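Long-range contacts in N5-Carboxyaminoimidazole ribonucleotide synthetase (Staphylococcus aureus subsp. aureus, PDB 3ORQ), which catalyses the ATP-dependent carboxylation of 5-aminoimidazole ribonucleotide by bicarbonate to N5-carboxyaminoimidazole ribonucleotide, a step of purine biosynthesis: residues A121-V126 / K238-K243; K193-T198 / A229-T234; T225-R230 / I307-P312; I251-V256 / D292-A297; P312-N317 / N360-T365. All coordinates share one frame; numbering follows the deposited sequence.

Interaction 1: A121-V126 / K238-K243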
# COMPACT_ATOMS: atom_id res chain seq x y z
N ALA A 121 37.11 3.09 1.52
CA ALA A 121 36.45 2.11 2.37
C ALA A 121 36.92 0.72 1.99
O ALA A 121 36.46 -0.26 2.56
CB ALA A 121 34.92 2.20 2.25
N GLY A 122 37.84 0.64 1.03
CA GLY A 122 38.33 -0.64 0.51
C GLY A 122 37.31 -1.47 -0.27
O GLY A 122 37.41 -2.69 -0.32
N THR A 123 36.33 -0.81 -0.89
CA THR A 123 35.43 -1.52 -1.81
C THR A 123 36.06 -1.64 -3.21
O THR A 123 37.03 -0.96 -3.53
CB THR A 123 34.10 -0.80 -1.96
OG1 THR A 123 34.32 0.37 -2.74
CG2 THR A 123 33.53 -0.38 -0.62
N LYS A 124 35.50 -2.49 -4.06
CA LYS A 124 36.01 -2.62 -5.43
C LYS A 124 35.36 -1.56 -6.34
O LYS A 124 34.24 -1.74 -6.82
CB LYS A 124 35.81 -4.06 -5.95
CG LYS A 124 36.34 -4.34 -7.39
CD LYS A 124 37.86 -4.47 -7.50
CE LYS A 124 38.29 -4.61 -8.97
NZ LYS A 124 39.76 -4.45 -9.23
N VAL A 125 36.06 -0.46 -6.56
CA VAL A 125 35.59 0.62 -7.43
C VAL A 125 36.20 0.51 -8.84
O VAL A 125 37.29 -0.01 -9.02
CB VAL A 125 35.96 2.01 -6.81
CG1 VAL A 125 35.68 3.15 -7.78
CG2 VAL A 125 35.18 2.25 -5.56
N VAL A 126 35.49 1.02 -9.84
CA VAL A 126 36.03 1.14 -11.18
C VAL A 126 37.11 2.21 -11.15
O VAL A 126 36.89 3.30 -10.62
CB VAL A 126 34.95 1.50 -12.21
CG1 VAL A 126 34.20 2.75 -11.81
CG2 VAL A 126 35.55 1.68 -13.60
N LYS A 238 26.91 -8.10 0.04
CA LYS A 238 26.80 -7.69 1.45
C LYS A 238 28.14 -7.27 2.02
O LYS A 238 28.22 -6.31 2.80
CB LYS A 238 26.15 -8.76 2.30
CG LYS A 238 24.67 -8.89 2.06
CD LYS A 238 24.08 -10.03 2.94
CE LYS A 238 22.64 -10.30 2.59
NZ LYS A 238 21.99 -11.31 3.50
N GLU A 239 29.20 -7.98 1.62
CA GLU A 239 30.54 -7.66 2.11
C GLU A 239 30.88 -6.23 1.74
O GLU A 239 31.47 -5.51 2.54
CB GLU A 239 31.60 -8.63 1.53
CG GLU A 239 31.54 -10.07 2.09
CD GLU A 239 32.40 -11.11 1.28
OE1 GLU A 239 32.87 -10.81 0.16
OE2 GLU A 239 32.58 -12.25 1.76
N GLN A 240 30.52 -5.80 0.52
CA GLN A 240 30.82 -4.45 0.12
C GLN A 240 30.02 -3.46 0.95
O GLN A 240 30.54 -2.42 1.35
CB GLN A 240 30.58 -4.26 -1.37
CG GLN A 240 31.34 -5.24 -2.23
CD GLN A 240 32.85 -5.01 -2.15
OE1 GLN A 240 33.35 -3.96 -2.54
NE2 GLN A 240 33.59 -6.01 -1.60
N VAL A 241 28.74 -3.76 1.22
CA VAL A 241 27.91 -2.88 2.04
C VAL A 241 28.48 -2.72 3.44
O VAL A 241 28.62 -1.59 3.95
CB VAL A 241 26.45 -3.36 2.11
CG1 VAL A 241 25.69 -2.49 3.05
CG2 VAL A 241 25.80 -3.28 0.71
N ASN A 242 28.85 -3.83 4.06
CA ASN A 242 29.52 -3.77 5.34
C ASN A 242 30.74 -2.89 5.34
O ASN A 242 30.99 -2.20 6.32
CB ASN A 242 29.85 -5.15 5.86
CG ASN A 242 28.61 -6.00 6.10
OD1 ASN A 242 27.50 -5.48 6.41
ND2 ASN A 242 28.78 -7.31 5.96
N LYS A 243 31.50 -2.85 4.25
CA LYS A 243 32.63 -1.91 4.16
C LYS A 243 32.11 -0.49 4.09
O LYS A 243 32.61 0.41 4.78
CB LYS A 243 33.52 -2.22 2.96
CG LYS A 243 34.50 -3.38 3.18
CD LYS A 243 35.04 -3.88 1.83
CE LYS A 243 36.11 -4.97 2.02
NZ LYS A 243 35.58 -6.33 2.34

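Interaction 2: K193-T198 / A229-T234. With ADP (adenosine-5'-diphosphate), chain D.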
# COMPACT_ATOMS: atom_id res chain seq x y z
N LYS A 193 26.10 -8.17 -16.34
CA LYS A 193 24.90 -7.94 -15.56
C LYS A 193 25.10 -6.75 -14.63
O LYS A 193 26.21 -6.49 -14.17
CB LYS A 193 24.56 -9.19 -14.73
CG LYS A 193 23.92 -10.34 -15.50
CD LYS A 193 22.47 -10.49 -15.11
CE LYS A 193 22.05 -11.95 -15.05
NZ LYS A 193 21.91 -12.62 -16.38
N GLU A 194 24.02 -6.02 -14.38
CA GLU A 194 23.97 -5.06 -13.27
C GLU A 194 23.02 -5.51 -12.18
O GLU A 194 21.92 -6.01 -12.46
CB GLU A 194 23.57 -3.68 -13.74
CG GLU A 194 24.57 -3.07 -14.71
CD GLU A 194 24.18 -1.71 -15.12
OE1 GLU A 194 23.83 -1.54 -16.29
OE2 GLU A 194 24.17 -0.80 -14.27
N VAL A 195 23.45 -5.35 -10.93
CA VAL A 195 22.59 -5.68 -9.81
C VAL A 195 22.61 -4.55 -8.81
O VAL A 195 23.48 -3.67 -8.88
CB VAL A 195 22.98 -7.02 -9.07
CG1 VAL A 195 22.94 -8.18 -10.04
CG2 VAL A 195 24.34 -6.90 -8.38
N SER A 196 21.67 -4.60 -7.87
CA SER A 196 21.66 -3.64 -6.77
C SER A 196 21.15 -4.32 -5.52
O SER A 196 20.49 -5.36 -5.58
CB SER A 196 20.81 -2.41 -7.10
OG SER A 196 19.42 -2.72 -7.12
N LEU A 197 21.48 -3.73 -4.38
CA LEU A 197 21.14 -4.27 -3.09
C LEU A 197 20.50 -3.13 -2.30
O LEU A 197 21.12 -2.09 -2.04
CB LEU A 197 22.40 -4.76 -2.39
CG LEU A 197 22.18 -5.59 -1.13
CD1 LEU A 197 21.41 -6.88 -1.43
CD2 LEU A 197 23.51 -5.89 -0.47
N THR A 198 19.23 -3.27 -1.99
CA THR A 198 18.52 -2.27 -1.20
C THR A 198 18.62 -2.67 0.29
O THR A 198 18.51 -3.85 0.62
CB THR A 198 17.12 -2.13 -1.71
OG1 THR A 198 17.19 -1.57 -3.05
CG2 THR A 198 16.27 -1.24 -0.77
N ALA A 229 17.63 -11.79 -8.46
CA ALA A 229 18.69 -11.67 -9.48
C ALA A 229 19.19 -13.08 -9.91
O ALA A 229 19.51 -13.93 -9.07
CB ALA A 229 19.83 -10.82 -8.96
N ARG A 230 19.21 -13.33 -11.21
CA ARG A 230 19.63 -14.63 -11.76
C ARG A 230 21.16 -14.90 -11.70
O ARG A 230 21.65 -15.86 -12.29
CB ARG A 230 19.12 -14.81 -13.19
CG ARG A 230 17.60 -14.89 -13.29
CD ARG A 230 17.10 -14.65 -14.70
NE ARG A 230 17.54 -13.38 -15.29
CZ ARG A 230 16.96 -12.83 -16.36
NH1 ARG A 230 15.93 -13.44 -16.92
NH2 ARG A 230 17.41 -11.68 -16.87
N ILE A 231 21.90 -14.08 -10.97
CA ILE A 231 23.31 -14.33 -10.72
C ILE A 231 23.60 -14.20 -9.21
O ILE A 231 23.16 -13.26 -8.55
CB ILE A 231 24.17 -13.38 -11.56
CG1 ILE A 231 25.63 -13.44 -11.15
CG2 ILE A 231 23.65 -11.96 -11.48
CD1 ILE A 231 26.50 -12.66 -12.09
N ASP A 232 24.33 -15.17 -8.66
CA ASP A 232 24.53 -15.23 -7.22
C ASP A 232 25.64 -14.30 -6.77
O ASP A 232 26.82 -14.64 -6.88
CB ASP A 232 24.83 -16.67 -6.80
CG ASP A 232 25.00 -16.82 -5.30
OD1 ASP A 232 24.32 -16.08 -4.53
OD2 ASP A 232 25.80 -17.70 -4.90
N LYS A 233 25.28 -13.12 -6.27
CA LYS A 233 26.26 -12.15 -5.78
C LYS A 233 25.88 -11.58 -4.41
O LYS A 233 26.56 -10.68 -3.90
CB LYS A 233 26.46 -11.03 -6.81
CG LYS A 233 27.34 -11.36 -8.03
CD LYS A 233 28.76 -11.74 -7.56
CE LYS A 233 29.69 -11.96 -8.75
NZ LYS A 233 31.09 -12.22 -8.30
N THR A 234 24.81 -12.10 -3.81
CA THR A 234 24.30 -11.59 -2.53
C THR A 234 25.40 -11.45 -1.48
O THR A 234 25.63 -10.35 -0.94
CB THR A 234 23.17 -12.49 -1.98
OG1 THR A 234 22.08 -12.47 -2.89
CG2 THR A 234 22.69 -12.05 -0.63
PB ADP D . 23.20 7.65 -13.35
O1B ADP D . 23.71 8.10 -12.00
O2B ADP D . 22.22 6.51 -13.40
O3B ADP D . 22.79 8.82 -14.20
PA ADP D . 25.34 5.82 -13.73
O1A ADP D . 26.74 6.28 -13.40
O2A ADP D . 24.59 5.00 -12.71
O3A ADP D . 24.46 7.10 -14.17
O5' ADP D . 25.33 4.99 -15.10
C5' ADP D . 24.12 4.67 -15.77
C4' ADP D . 24.35 3.44 -16.63
O4' ADP D . 25.42 3.66 -17.59
C3' ADP D . 24.77 2.21 -15.81
O3' ADP D . 23.68 1.45 -15.29
C2' ADP D . 25.57 1.41 -16.83
O2' ADP D . 24.73 0.52 -17.54
C1' ADP D . 26.17 2.45 -17.77
N9 ADP D . 27.54 2.68 -17.24
C8 ADP D . 27.89 3.65 -16.38
N7 ADP D . 29.20 3.57 -16.05
C5 ADP D . 29.70 2.52 -16.75
C6 ADP D . 31.04 1.89 -16.88
N6 ADP D . 32.08 2.39 -16.18
N1 ADP D . 31.13 0.81 -17.69
C2 ADP D . 30.07 0.31 -18.37
N3 ADP D . 28.83 0.83 -18.30
C4 ADP D . 28.60 1.92 -17.52

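Interaction 3: T225-R230 / I307-P312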
# COMPACT_ATOMS: atom_id res chain seq x y z
N THR A 225 13.72 -4.54 -13.75
CA THR A 225 14.33 -5.15 -12.55
C THR A 225 13.71 -6.50 -12.35
O THR A 225 12.48 -6.63 -12.37
CB THR A 225 14.08 -4.28 -11.30
OG1 THR A 225 14.72 -3.00 -11.51
CG2 THR A 225 14.58 -4.96 -10.00
N ILE A 226 14.57 -7.52 -12.18
CA ILE A 226 14.11 -8.89 -11.95
C ILE A 226 14.58 -9.37 -10.60
O ILE A 226 15.73 -9.18 -10.25
CB ILE A 226 14.68 -9.87 -12.99
CG1 ILE A 226 14.08 -9.56 -14.36
CG2 ILE A 226 14.46 -11.34 -12.52
CD1 ILE A 226 14.51 -10.51 -15.44
N VAL A 227 13.68 -10.00 -9.84
CA VAL A 227 14.02 -10.47 -8.54
C VAL A 227 13.41 -11.85 -8.42
O VAL A 227 12.21 -12.01 -8.66
CB VAL A 227 13.44 -9.54 -7.43
CG1 VAL A 227 13.90 -9.98 -6.06
CG2 VAL A 227 13.87 -8.07 -7.66
N PRO A 228 14.21 -12.84 -7.97
CA PRO A 228 15.58 -12.68 -7.50
C PRO A 228 16.57 -12.58 -8.65
O PRO A 228 16.34 -13.21 -9.70
CB PRO A 228 15.84 -13.97 -6.70
CG PRO A 228 14.97 -15.00 -7.32
CD PRO A 228 13.76 -14.25 -7.87
N ALA A 229 17.63 -11.79 -8.46
CA ALA A 229 18.69 -11.67 -9.48
C ALA A 229 19.19 -13.08 -9.91
O ALA A 229 19.51 -13.93 -9.07
CB ALA A 229 19.83 -10.82 -8.96
N ARG A 230 19.21 -13.33 -11.21
CA ARG A 230 19.63 -14.63 -11.76
C ARG A 230 21.16 -14.90 -11.70
O ARG A 230 21.65 -15.86 -12.29
CB ARG A 230 19.12 -14.81 -13.19
CG ARG A 230 17.60 -14.89 -13.29
CD ARG A 230 17.10 -14.65 -14.70
NE ARG A 230 17.54 -13.38 -15.29
CZ ARG A 230 16.96 -12.83 -16.36
NH1 ARG A 230 15.93 -13.44 -16.92
NH2 ARG A 230 17.41 -11.68 -16.87
N ILE A 307 14.01 -9.98 5.12
CA ILE A 307 12.90 -9.71 4.22
C ILE A 307 12.62 -10.94 3.35
O ILE A 307 13.55 -11.59 2.86
CB ILE A 307 13.17 -8.46 3.38
CG1 ILE A 307 13.12 -7.23 4.31
CG2 ILE A 307 12.07 -8.27 2.33
CD1 ILE A 307 14.23 -6.35 4.06
N GLU A 308 11.34 -11.28 3.20
CA GLU A 308 10.98 -12.48 2.44
C GLU A 308 10.50 -12.07 1.10
O GLU A 308 9.66 -11.19 1.00
CB GLU A 308 9.88 -13.29 3.12
CG GLU A 308 10.35 -14.22 4.18
CD GLU A 308 9.27 -15.19 4.67
OE1 GLU A 308 9.32 -15.52 5.89
OE2 GLU A 308 8.40 -15.62 3.86
N LEU A 309 11.00 -12.72 0.06
CA LEU A 309 10.38 -12.60 -1.26
C LEU A 309 9.22 -13.61 -1.34
O LEU A 309 9.45 -14.84 -1.46
CB LEU A 309 11.43 -12.80 -2.37
CG LEU A 309 10.99 -12.68 -3.83
CD1 LEU A 309 10.60 -11.27 -4.18
CD2 LEU A 309 12.14 -13.11 -4.67
N LEU A 310 7.98 -13.13 -1.27
CA LEU A 310 6.76 -13.99 -1.32
C LEU A 310 6.50 -14.54 -2.74
O LEU A 310 6.02 -15.66 -2.92
CB LEU A 310 5.55 -13.19 -0.82
CG LEU A 310 5.73 -12.60 0.59
CD1 LEU A 310 4.56 -11.69 1.01
CD2 LEU A 310 5.97 -13.73 1.65
N LYS A 311 6.85 -13.77 -3.76
CA LYS A 311 6.78 -14.25 -5.11
C LYS A 311 7.77 -13.48 -5.98
O LYS A 311 7.93 -12.26 -5.79
CB LYS A 311 5.35 -14.05 -5.63
CG LYS A 311 5.00 -14.93 -6.83
CD LYS A 311 3.51 -14.88 -7.16
CE LYS A 311 3.25 -15.65 -8.51
NZ LYS A 311 1.85 -15.50 -8.93
N PRO A 312 8.43 -14.16 -6.96
CA PRO A 312 9.42 -13.49 -7.78
C PRO A 312 8.72 -12.47 -8.64
O PRO A 312 7.47 -12.53 -8.75
CB PRO A 312 9.96 -14.60 -8.68
CG PRO A 312 9.66 -15.91 -7.97
CD PRO A 312 8.32 -15.61 -7.25

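Interaction 4: I251-V256 / D292-A297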
# COMPACT_ATOMS: atom_id res chain seq x y z
N ILE A 251 20.97 5.94 7.87
CA ILE A 251 19.74 5.51 8.53
C ILE A 251 18.62 5.54 7.47
O ILE A 251 18.69 6.31 6.51
CB ILE A 251 19.36 6.42 9.71
CG1 ILE A 251 20.33 6.19 10.90
CG2 ILE A 251 17.92 6.14 10.15
CD1 ILE A 251 20.39 4.74 11.38
N GLY A 252 17.63 4.65 7.62
CA GLY A 252 16.57 4.44 6.64
C GLY A 252 17.07 3.59 5.46
O GLY A 252 18.09 2.91 5.53
N THR A 253 16.37 3.67 4.34
CA THR A 253 16.73 2.85 3.19
C THR A 253 17.77 3.53 2.32
O THR A 253 17.69 4.74 2.05
CB THR A 253 15.44 2.50 2.40
OG1 THR A 253 14.67 1.62 3.23
CG2 THR A 253 15.74 1.82 1.04
N PHE A 254 18.77 2.76 1.88
CA PHE A 254 19.70 3.24 0.83
C PHE A 254 19.94 2.09 -0.13
O PHE A 254 19.60 0.95 0.18
CB PHE A 254 21.01 3.78 1.44
CG PHE A 254 21.78 2.76 2.20
CD1 PHE A 254 21.41 2.40 3.49
CD2 PHE A 254 22.88 2.15 1.64
CE1 PHE A 254 22.11 1.42 4.22
CE2 PHE A 254 23.60 1.16 2.36
CZ PHE A 254 23.21 0.80 3.65
N THR A 255 20.47 2.39 -1.30
CA THR A 255 20.67 1.35 -2.31
C THR A 255 22.07 1.46 -2.93
O THR A 255 22.51 2.52 -3.31
CB THR A 255 19.61 1.46 -3.44
OG1 THR A 255 18.30 1.41 -2.88
CG2 THR A 255 19.77 0.32 -4.48
N VAL A 256 22.75 0.32 -3.05
CA VAL A 256 24.07 0.25 -3.68
C VAL A 256 23.88 -0.43 -5.03
O VAL A 256 23.34 -1.54 -5.09
CB VAL A 256 25.05 -0.56 -2.81
CG1 VAL A 256 26.50 -0.61 -3.43
CG2 VAL A 256 25.09 -0.03 -1.41
N ASP A 292 8.15 0.88 3.67
CA ASP A 292 7.74 0.51 5.02
C ASP A 292 8.97 0.54 5.92
O ASP A 292 8.96 1.19 6.96
CB ASP A 292 7.14 -0.89 5.07
CG ASP A 292 5.87 -1.04 4.22
OD1 ASP A 292 5.09 -0.05 4.05
OD2 ASP A 292 5.70 -2.17 3.68
N THR A 293 10.03 -0.17 5.54
CA THR A 293 11.22 -0.19 6.38
C THR A 293 11.86 1.23 6.49
O THR A 293 12.44 1.58 7.48
CB THR A 293 12.25 -1.21 5.89
OG1 THR A 293 12.57 -0.93 4.53
CG2 THR A 293 11.69 -2.62 5.97
N HIS A 294 11.70 2.07 5.48
CA HIS A 294 12.26 3.40 5.59
C HIS A 294 11.61 4.14 6.75
O HIS A 294 12.31 4.78 7.57
CB HIS A 294 12.06 4.20 4.30
CG HIS A 294 12.80 5.50 4.29
ND1 HIS A 294 14.15 5.59 4.01
CD2 HIS A 294 12.40 6.77 4.52
CE1 HIS A 294 14.54 6.85 4.05
NE2 HIS A 294 13.50 7.59 4.38
N ILE A 295 10.28 4.06 6.84
CA ILE A 295 9.53 4.73 7.92
C ILE A 295 9.84 4.11 9.28
O ILE A 295 9.97 4.82 10.30
CB ILE A 295 8.02 4.60 7.68
CG1 ILE A 295 7.65 5.18 6.31
CG2 ILE A 295 7.22 5.31 8.83
CD1 ILE A 295 8.21 6.64 6.04
N LEU A 296 9.93 2.78 9.30
CA LEU A 296 10.25 2.09 10.55
C LEU A 296 11.58 2.60 11.09
O LEU A 296 11.68 2.94 12.27
CB LEU A 296 10.30 0.55 10.34
CG LEU A 296 8.97 -0.20 10.21
CD1 LEU A 296 9.28 -1.63 9.87
CD2 LEU A 296 8.09 -0.07 11.51
N ALA A 297 12.56 2.66 10.20
CA ALA A 297 13.93 3.07 10.52
C ALA A 297 13.99 4.49 11.06
O ALA A 297 14.45 4.77 12.15
CB ALA A 297 14.77 2.97 9.26

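Interaction 5: P312-N317 / N360-T365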
# COMPACT_ATOMS: atom_id res chain seq x y z
N PRO A 312 8.43 -14.16 -6.96
CA PRO A 312 9.42 -13.49 -7.78
C PRO A 312 8.72 -12.47 -8.64
O PRO A 312 7.47 -12.53 -8.75
CB PRO A 312 9.96 -14.60 -8.68
CG PRO A 312 9.66 -15.91 -7.97
CD PRO A 312 8.32 -15.61 -7.25
N ALA A 313 9.49 -11.56 -9.26
CA ALA A 313 8.88 -10.38 -9.85
C ALA A 313 9.70 -9.76 -10.96
O ALA A 313 10.91 -9.85 -10.99
CB ALA A 313 8.56 -9.33 -8.75
N VAL A 314 9.00 -9.12 -11.88
CA VAL A 314 9.62 -8.45 -12.99
C VAL A 314 8.99 -7.08 -13.01
O VAL A 314 7.76 -6.95 -13.21
CB VAL A 314 9.28 -9.18 -14.31
CG1 VAL A 314 9.87 -8.42 -15.48
CG2 VAL A 314 9.86 -10.56 -14.30
N MSE A 315 9.79 -6.07 -12.75
CA MSE A 315 9.21 -4.75 -12.67
C MSE A 315 9.69 -3.93 -13.86
O MSE A 315 10.89 -3.96 -14.19
CB MSE A 315 9.66 -4.09 -11.38
CG MSE A 315 9.13 -2.66 -11.26
SE MSE A 315 10.38 -1.52 -10.34
CE MSE A 315 10.30 -0.11 -11.62
N MSE A 316 8.78 -3.20 -14.51
CA MSE A 316 9.12 -2.36 -15.68
C MSE A 316 8.85 -0.91 -15.31
O MSE A 316 7.80 -0.62 -14.74
CB MSE A 316 8.27 -2.70 -16.90
CG MSE A 316 8.21 -4.17 -17.27
SE MSE A 316 9.94 -4.87 -17.78
CE MSE A 316 10.24 -3.85 -19.41
N ASN A 317 9.77 -0.01 -15.61
CA ASN A 317 9.46 1.41 -15.50
C ASN A 317 8.46 1.80 -16.56
O ASN A 317 8.36 1.13 -17.59
CB ASN A 317 10.72 2.25 -15.67
CG ASN A 317 11.27 2.73 -14.35
OD1 ASN A 317 10.60 2.63 -13.30
ND2 ASN A 317 12.50 3.24 -14.38
N ASN A 360 5.87 -16.83 -11.40
CA ASN A 360 6.68 -17.98 -11.05
C ASN A 360 7.71 -18.34 -12.12
O ASN A 360 8.62 -19.17 -11.90
CB ASN A 360 5.80 -19.20 -10.78
CG ASN A 360 5.04 -19.08 -9.50
OD1 ASN A 360 5.57 -18.60 -8.49
ND2 ASN A 360 3.79 -19.50 -9.54
N ASP A 361 7.56 -17.75 -13.29
CA ASP A 361 8.47 -18.03 -14.37
C ASP A 361 9.04 -16.72 -14.90
O ASP A 361 8.61 -16.18 -15.93
CB ASP A 361 7.81 -18.85 -15.48
CG ASP A 361 8.83 -19.36 -16.52
OD1 ASP A 361 9.95 -18.81 -16.62
OD2 ASP A 361 8.50 -20.33 -17.25
N VAL A 362 10.06 -16.25 -14.20
CA VAL A 362 10.70 -14.97 -14.50
C VAL A 362 11.22 -14.92 -15.94
O VAL A 362 11.03 -13.93 -16.64
CB VAL A 362 11.84 -14.71 -13.49
CG1 VAL A 362 12.63 -13.57 -13.93
CG2 VAL A 362 11.26 -14.45 -12.03
N ASN A 363 11.89 -15.98 -16.38
CA ASN A 363 12.50 -15.96 -17.71
C ASN A 363 11.46 -15.79 -18.82
O ASN A 363 11.68 -15.02 -19.75
CB ASN A 363 13.41 -17.16 -17.93
CG ASN A 363 14.67 -17.08 -17.06
OD1 ASN A 363 14.89 -16.10 -16.36
ND2 ASN A 363 15.47 -18.12 -17.08
N GLN A 364 10.32 -16.44 -18.67
CA GLN A 364 9.21 -16.28 -19.58
C GLN A 364 8.61 -14.87 -19.50
O GLN A 364 8.50 -14.18 -20.52
CB GLN A 364 8.13 -17.30 -19.30
CG GLN A 364 6.96 -17.19 -20.27
CD GLN A 364 7.40 -17.38 -21.72
OE1 GLN A 364 7.72 -18.48 -22.14
NE2 GLN A 364 7.41 -16.29 -22.48
N THR A 365 8.23 -14.45 -18.28
CA THR A 365 7.73 -13.10 -18.09
C THR A 365 8.68 -12.07 -18.71
O THR A 365 8.23 -11.11 -19.34
CB THR A 365 7.57 -12.74 -16.61
OG1 THR A 365 6.57 -13.60 -16.02
CG2 THR A 365 7.17 -11.27 -16.47

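Interaction 1: A121-V126 / K238-K243
Gln240 reaches from helix 234-245 to the loop 121-126, where its OE1 accepts a hydrogen bond from Lys124 N (3.0 Å). The loop follows helix 111-120, which ends in a Schellman motif at Gly122, and leads on to strand 128-131 of the ATP-grasp domain. The bond is nearly straight, with an N-H...O angle of 160°, and the donor is tilted 20° from the carbonyl plane of the amide. Gln240 OE1 also touches Thr123 CA (3.3 Å). Glutamine suits this place because it is long enough to bring an acceptor oxygen from the helix to a backbone N-H of the loop; the bend at chi2 (-67°) sets where its CD lies.

One turn further along the helix, Lys243 lies over the turn at Ala121 and Gly122. Its CB rests 3.6 Å from Ala121 O, and Thr123 CG2 packs on the same CB at 4.0 Å. Gly122, with positive phi, takes the turn readily because it has no side chain.

Beyond this shell, strand 266-272 places both partners: Lys124 pairs with Val268 through the backbone, and Gln240 touches Leu266 and Val268. Thr123 OG1 turns back to Leu118 O in a weak hydrogen bond. Along the lysine chain, the methylene CD of Lys243 comes within 3.4 Å of Gly122 O.

Interaction 2: K193-T198 / A229-T234
Val195 and Ile231 make the apolar part of the contact: Val195 CG1 lies 4.1 Å from Ile231 CG2, the two side chains crossing at about a right angle, and the same CG1 meets Ala229 CB at 4.2 Å. Short branched and methyl side chains suit this place, where strand and loop touch through side chains alone. The methylenes of Lys193 extend the patch, its CE lying 3.9 Å from Ile231 CG2 as the two chains slide past each other in opposite directions.

Two like charges also lie near each other, Lys193 NZ and Arg230 NE being 4.6 Å apart. Their mutual repulsion is probably eased by Glu214, which makes a salt bridge with Arg230 NH2 and a long, weak ion pair with Lys193 NZ; Arg230 NH2 has a second salt bridge, to Glu366.

Strand 191-201 belongs to the large antiparallel sheet that runs from the ATP-grasp domain into the C-terminal domain, and residues alternate along it: Lys193 and Val195 point toward the loop, while Glu194 starts out on the side away from it.

The carboxylate of Glu194 receives two hydrogen bonds from the ribose of ADP, O2' to Glu194 OE1 at 2.6 Å and O3' to Glu194 OE2 at 2.5 Å. Its two oxygens thus match the two neighbouring hydroxyls of the sugar.

Interaction 3: T225-R230 / I307-P312
Leu309 lays its two methyl groups against Val227 and Pro228, where strand 221-227 gives way to loop. CD2 does most of the touching, 3.9 Å from Val227 CG1 and 3.8 Å from Pro228 CD, while CD1 meets the same valine methyl at 4.0 Å. The first torsion of Leu309 sets CG anti to the backbone N (chi1 -178°). The side chain crosses Val227 obliquely and the proline at about a right angle. Leucine suits the place because its forked end lets CD1 and CD2 both lie on the valine methyl while CD2 also reaches the proline ring.

Pro312 completes the group from the end of the 307-312 segment. Its ring lies side by side with that of Pro228, both pointing the same way, with Pro312 CB 3.9 Å from Pro228 CD. Its CA also comes within 3.3 Å of Val227 O, close beside the carbonyl that accepts from Ala313 in the backbone.

This segment also belongs to the dimer interface: Glu308 pairs with Lys311 of the second subunit, Lys311 with Glu308 of the second subunit, and Leu310 packs on its counterpart there.

The peptide bond before Pro228 is cis, a form that proline adopts most readily. This cis-proline marks the point where strand 221-227 stops beside its antiparallel neighbour 313-319, where the ATP-grasp and C-terminal domains share one sheet.

Interaction 4: I251-V256 / D292-A297
A buried strand-to-helix contact joins the start of strand 252-261 to helix 290-298, with one straight hydrogen bond at its centre: Thr253 N donates to His294 ND1 at 3.0 Å, with 174° at the hydrogen. The donor is tilted 20° from the ring plane. Accepting at ND1 implies that this nitrogen is unprotonated, and NE2, bonded to Thr78 OG1, probably carries the ring proton. Histidine suits the place because its two ring nitrogens can link two parts of the chain.

Gly252 has no side chain where a CB would run into the His294 ring, and its CA packs 3.5 Å from Ala297 CB. The small alanine in turn lets the backbones approach; the axes of the strand and helix segments come within 6.4 Å of each other. Positive phi at Gly252 is a second reason for glycine here. The strand is an inner member of the large antiparallel sheet that runs from the ATP-grasp domain into the C-terminal domain, between strands 191-201 and 266-272. The helix packs across its end, and their N-to-C directions make an angle of 131°.

Two threonine hydroxyls also meet here, Thr253 OG1 lying 3.6 Å from Thr293 OG1. Each has its own hydrogen bond to Thr200 OG1 of strand 191-201, which gathers the three side chains into one buried polar cluster. Thr253 OG1 is also hydrogen-bonded to Gln290 O.

Interaction 5: P312-N317 / N360-T365
Asn360, which is exposed, opens the segment beside Pro312 and brings its OD1 to 4.2 Å from Pro312 CD. Asp361 follows at the N-cap of helix 362-372: its OD1 accepts from Gln364 N (3.2 Å), the donor standing well above the carboxylate plane. Aspartate suits an N-cap because its carboxylate can accept from an N-H of the first turn, here that of Gln364.

Val362 makes the first apolar bridge to the strand. Its two methyls divide the work, CG2 lying 3.6 Å from Pro312 CB and CG1 4.1 Å from Val314 CG2. One turn on, Thr365 turns its methyl inward, CG2 packing on Val314 CG2 at 3.5 Å as the two side chains slide past each other in opposite directions. Threonine suits this spot because its methyl can join the apolar patch while OG1 is hydrogen-bonded to Thr359 OG1.

The helix thus lies over the part of the shared antiparallel sheet where strand 313-319 runs between strand 221-227 of the ATP-grasp domain and strand 351-358, with Val314 also touching Met369 further along the helix and Val362 reaching across to Ile226 on the neighbouring strand.

In the fold
Four of the five contacts reach one eight-stranded antiparallel sheet. Interactions 2 and 4 use its neighbouring strands 191-201 and 252-261, while interactions 3 and 5, with centres 9 Å apart, share Pro312 and use the adjacent strands 221-227 and 313-319. Interaction 1 stands beside the sheet on helix 234-245, whose Val241 packs against Leu197 of interaction 2 and Val256 of interaction 4. Along the chain, interaction 2 falls between the two segments of interaction 1, and interaction 5 follows all the others. Arg230, common to interactions 2 and 3, is hydrogen-bonded to Asn363 of interaction 5. The sheet therefore runs continuously from the nucleotide-binding ATP-grasp domain into the C-terminal domain.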